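Local coordinates for protein redox-sensitive transcriptional activator OxyR (Porphyromonas gingivalis, PDB 3T22) that probably acts as a LysR-family, DNA-binding transcription factor that responds to redox conditions, the chain here being its regulatory domain, at residues E75-V80 with T150-L155. The protein carries 1 engineered substitution. Sequence-based numbering, arbitrary orientation.
Sequences EFLGYV and TFIPQL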
ATOM      1  N   GLU A  75     -11.521  13.056  -8.731  1.00 30.59           N
ATOM      2  CA  GLU A  75     -12.420  13.088  -7.585  1.00 30.45           C
ATOM      3  C   GLU A  75     -11.896  12.283  -6.406  1.00 30.03           C
ATOM      4  O   GLU A  75     -11.132  11.345  -6.583  1.00 31.45           O
ATOM      5  CB  GLU A  75     -13.812  12.562  -7.973  1.00 30.82           C
ATOM      6  CG  GLU A  75     -14.622  13.514  -8.813  1.00 30.72           C
ATOM      7  CD  GLU A  75     -16.105  13.160  -8.872  1.00 38.41           C
ATOM      8  OE1 GLU A  75     -16.636  12.524  -7.930  1.00 43.67           O
ATOM      9  OE2 GLU A  75     -16.752  13.519  -9.874  1.00 31.81           O
ATOM     10  N   PHE A  76     -12.312  12.681  -5.209  1.00 32.11           N
ATOM     11  CA  PHE A  76     -12.229  11.864  -4.011  1.00 33.31           C
ATOM     12  C   PHE A  76     -13.498  11.017  -3.971  1.00 34.93           C
ATOM     13  O   PHE A  76     -14.596  11.513  -4.268  1.00 33.82           O
ATOM     14  CB  PHE A  76     -12.193  12.756  -2.767  1.00 34.78           C
ATOM     15  CG  PHE A  76     -11.001  13.654  -2.703  1.00 34.42           C
ATOM     16  CD1 PHE A  76     -11.012  14.880  -3.335  1.00 31.92           C
ATOM     17  CD2 PHE A  76      -9.861  13.258  -2.030  1.00 36.52           C
ATOM     18  CE1 PHE A  76      -9.925  15.698  -3.299  1.00 34.56           C
ATOM     19  CE2 PHE A  76      -8.754  14.082  -1.980  1.00 38.93           C
ATOM     20  CZ  PHE A  76      -8.784  15.303  -2.613  1.00 33.52           C
ATOM     21  N   LEU A  77     -13.364   9.746  -3.616  1.00 33.77           N
ATOM     22  CA  LEU A  77     -14.536   8.885  -3.532  1.00 33.94           C
ATOM     23  C   LEU A  77     -14.629   8.182  -2.181  1.00 30.76           C
ATOM     24  O   LEU A  77     -13.618   7.869  -1.574  1.00 31.47           O
ATOM     25  CB  LEU A  77     -14.526   7.865  -4.672  1.00 34.54           C
ATOM     26  CG  LEU A  77     -14.532   8.349  -6.129  1.00 36.62           C
ATOM     27  CD1 LEU A  77     -14.392   7.154  -7.047  1.00 36.39           C
ATOM     28  CD2 LEU A  77     -15.791   9.156  -6.481  1.00 36.34           C
ATOM     29  N   GLY A  78     -15.845   7.952  -1.702  1.00 30.32           N
ATOM     30  CA  GLY A  78     -16.053   7.138  -0.512  1.00 27.84           C
ATOM     31  C   GLY A  78     -15.960   5.655  -0.832  1.00 28.11           C
ATOM     32  O   GLY A  78     -16.181   5.257  -1.975  1.00 25.97           O
ATOM     33  N   TYR A  79     -15.624   4.853   0.182  1.00 28.39           N
ATOM     34  CA  TYR A  79     -15.509   3.393   0.086  1.00 27.33           C
ATOM     35  C   TYR A  79     -16.142   2.802   1.361  1.00 29.66           C
ATOM     36  O   TYR A  79     -15.538   2.817   2.425  1.00 30.96           O
ATOM     37  CB  TYR A  79     -14.035   2.983  -0.075  1.00 25.75           C
ATOM     38  CG  TYR A  79     -13.771   1.645  -0.776  1.00 25.46           C
ATOM     39  CD1 TYR A  79     -14.292   1.364  -2.033  1.00 25.81           C
ATOM     40  CD2 TYR A  79     -12.975   0.672  -0.178  1.00 28.09           C
ATOM     41  CE1 TYR A  79     -14.038   0.141  -2.669  1.00 28.36           C
ATOM     42  CE2 TYR A  79     -12.718  -0.543  -0.795  1.00 29.03           C
ATOM     43  CZ  TYR A  79     -13.251  -0.813  -2.041  1.00 30.16           C
ATOM     44  OH  TYR A  79     -12.978  -2.035  -2.650  1.00 32.33           O
ATOM     45  N   VAL A  80     -17.368   2.295   1.245  1.00 29.83           N
ATOM     46  CA  VAL A  80     -18.234   2.045   2.393  1.00 30.38           C
ATOM     47  C   VAL A  80     -18.541   0.547   2.510  1.00 30.99           C
ATOM     48  O   VAL A  80     -18.986  -0.081   1.544  1.00 30.99           O
ATOM     49  CB  VAL A  80     -19.546   2.897   2.246  1.00 31.08           C
ATOM     50  CG1 VAL A  80     -20.467   2.791   3.453  1.00 26.73           C
ATOM     51  CG2 VAL A  80     -19.183   4.340   1.983  1.00 33.22           C
ATOM     52  N   THR A 150     -13.430   4.391   4.297  1.00 33.97           N
ATOM     53  CA  THR A 150     -12.230   5.130   3.941  1.00 33.67           C
ATOM     54  C   THR A 150     -12.482   5.864   2.625  1.00 35.39           C
ATOM     55  O   THR A 150     -13.528   5.684   2.003  1.00 36.12           O
ATOM     56  CB  THR A 150     -11.008   4.214   3.816  1.00 34.26           C
ATOM     57  OG1 THR A 150      -9.807   4.993   3.913  1.00 34.37           O
ATOM     58  CG2 THR A 150     -11.033   3.465   2.493  1.00 31.80           C
ATOM     59  N   PHE A 151     -11.537   6.700   2.212  1.00 33.30           N
ATOM     60  CA  PHE A 151     -11.685   7.472   0.984  1.00 31.69           C
ATOM     61  C   PHE A 151     -10.667   7.046  -0.064  1.00 30.31           C
ATOM     62  O   PHE A 151      -9.537   6.703   0.260  1.00 29.79           O
ATOM     63  CB  PHE A 151     -11.601   8.984   1.267  1.00 32.65           C
ATOM     64  CG  PHE A 151     -12.783   9.514   2.049  1.00 30.56           C
ATOM     65  CD1 PHE A 151     -13.970   9.830   1.405  1.00 32.77           C
ATOM     66  CD2 PHE A 151     -12.712   9.670   3.428  1.00 31.11           C
ATOM     67  CE1 PHE A 151     -15.060  10.294   2.110  1.00 33.69           C
ATOM     68  CE2 PHE A 151     -13.798  10.132   4.147  1.00 32.52           C
ATOM     69  CZ  PHE A 151     -14.981  10.448   3.479  1.00 35.12           C
ATOM     70  N   ILE A 152     -11.071   7.058  -1.327  1.00 30.27           N
ATOM     71  CA  ILE A 152     -10.187   6.616  -2.393  1.00 30.67           C
ATOM     72  C   ILE A 152     -10.168   7.596  -3.561  1.00 31.15           C
ATOM     73  O   ILE A 152     -11.132   8.316  -3.784  1.00 31.33           O
ATOM     74  CB  ILE A 152     -10.592   5.229  -2.888  1.00 31.22           C
ATOM     75  CG1 ILE A 152     -12.061   5.249  -3.338  1.00 28.94           C
ATOM     76  CG2 ILE A 152     -10.369   4.215  -1.778  1.00 29.76           C
ATOM     77  CD1 ILE A 152     -12.396   4.213  -4.372  1.00 32.10           C
ATOM     78  N   PRO A 153      -9.051   7.640  -4.305  1.00 31.48           N
ATOM     79  CA  PRO A 153      -9.000   8.460  -5.522  1.00 31.34           C
ATOM     80  C   PRO A 153      -9.717   7.774  -6.706  1.00 32.51           C
ATOM     81  O   PRO A 153      -9.677   6.547  -6.854  1.00 31.47           O
ATOM     82  CB  PRO A 153      -7.502   8.578  -5.786  1.00 31.76           C
ATOM     83  CG  PRO A 153      -6.936   7.296  -5.212  1.00 31.83           C
ATOM     84  CD  PRO A 153      -7.748   7.032  -3.984  1.00 31.36           C
ATOM     85  N   GLN A 154     -10.377   8.585  -7.524  1.00 34.55           N
ATOM     86  CA  GLN A 154     -11.251   8.119  -8.598  1.00 36.67           C
ATOM     87  C   GLN A 154     -10.608   7.162  -9.595  1.00 36.79           C
ATOM     88  O   GLN A 154     -11.274   6.290 -10.137  1.00 36.80           O
ATOM     89  CB  GLN A 154     -11.823   9.328  -9.340  1.00 37.91           C
ATOM     90  CG  GLN A 154     -12.620   9.010 -10.581  1.00 41.25           C
ATOM     91  CD  GLN A 154     -13.209  10.260 -11.202  1.00 50.36           C
ATOM     92  OE1 GLN A 154     -12.538  11.285 -11.313  1.00 47.06           O
ATOM     93  NE2 GLN A 154     -14.471  10.184 -11.606  1.00 55.36           N
ATOM     94  N   LEU A 155      -9.320   7.336  -9.842  1.00 36.66           N
ATOM     95  CA  LEU A 155      -8.625   6.573 -10.864  1.00 37.57           C
ATOM     96  C   LEU A 155      -8.441   5.103 -10.433  1.00 39.36           C
ATOM     97  O   LEU A 155      -8.136   4.224 -11.250  1.00 37.91           O
ATOM     98  CB  LEU A 155      -7.285   7.237 -11.196  1.00 37.50           C
ATOM     99  CG  LEU A 155      -6.606   6.880 -12.519  1.00 38.29           C
ATOM    100  CD1 LEU A 155      -7.477   7.255 -13.730  1.00 33.93           C
ATOM    101  CD2 LEU A 155      -5.225   7.536 -12.597  1.00 37.20           C
TER
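A chi1 of 173° swings the Q154 side chain away from its own N, and the extended chain, slanting across that of E75, carries OE1 to E75 N, 3.3 Å off. That bond is straight at the hydrogen (172°), but the donor stands well above the amide plane. Q154 N gives a 3.0 Å bond to E75 O; the two bonds tie E75 to Q154 just beyond the last bridge pair, F76 with P153, where the chain turns into a 3-10 segment. E75 turns its carboxylate elsewhere, its OE2 forming a salt bridge with R175. Strands 66-80 and 149-153 run antiparallel here, in the regulatory domain's LysR substrate-binding fold of the periplasmic-binding-protein type. L77 N to I152 O and I152 N to L77 O are both 2.7 Å, and L77 O also receives a CA-H...O contact from F151. Further along, T150 N bonds Y79 O at 3.2 Å, the return bond being weak. L77 CB lies 3.8 Å from I152 CG1, while L77 CD1 rests on Q154 CA. I152 CD1 meets Y79 CD1 at 4.1 Å, obliquely to the ring, whose OH is hydrogen-bonded to E144 OE2. On the opposite face F151 lays CD1 3.9 Å from G78 CA, its ring edge facing L77 O; helix 110-119 packs against F76, F151 and P153.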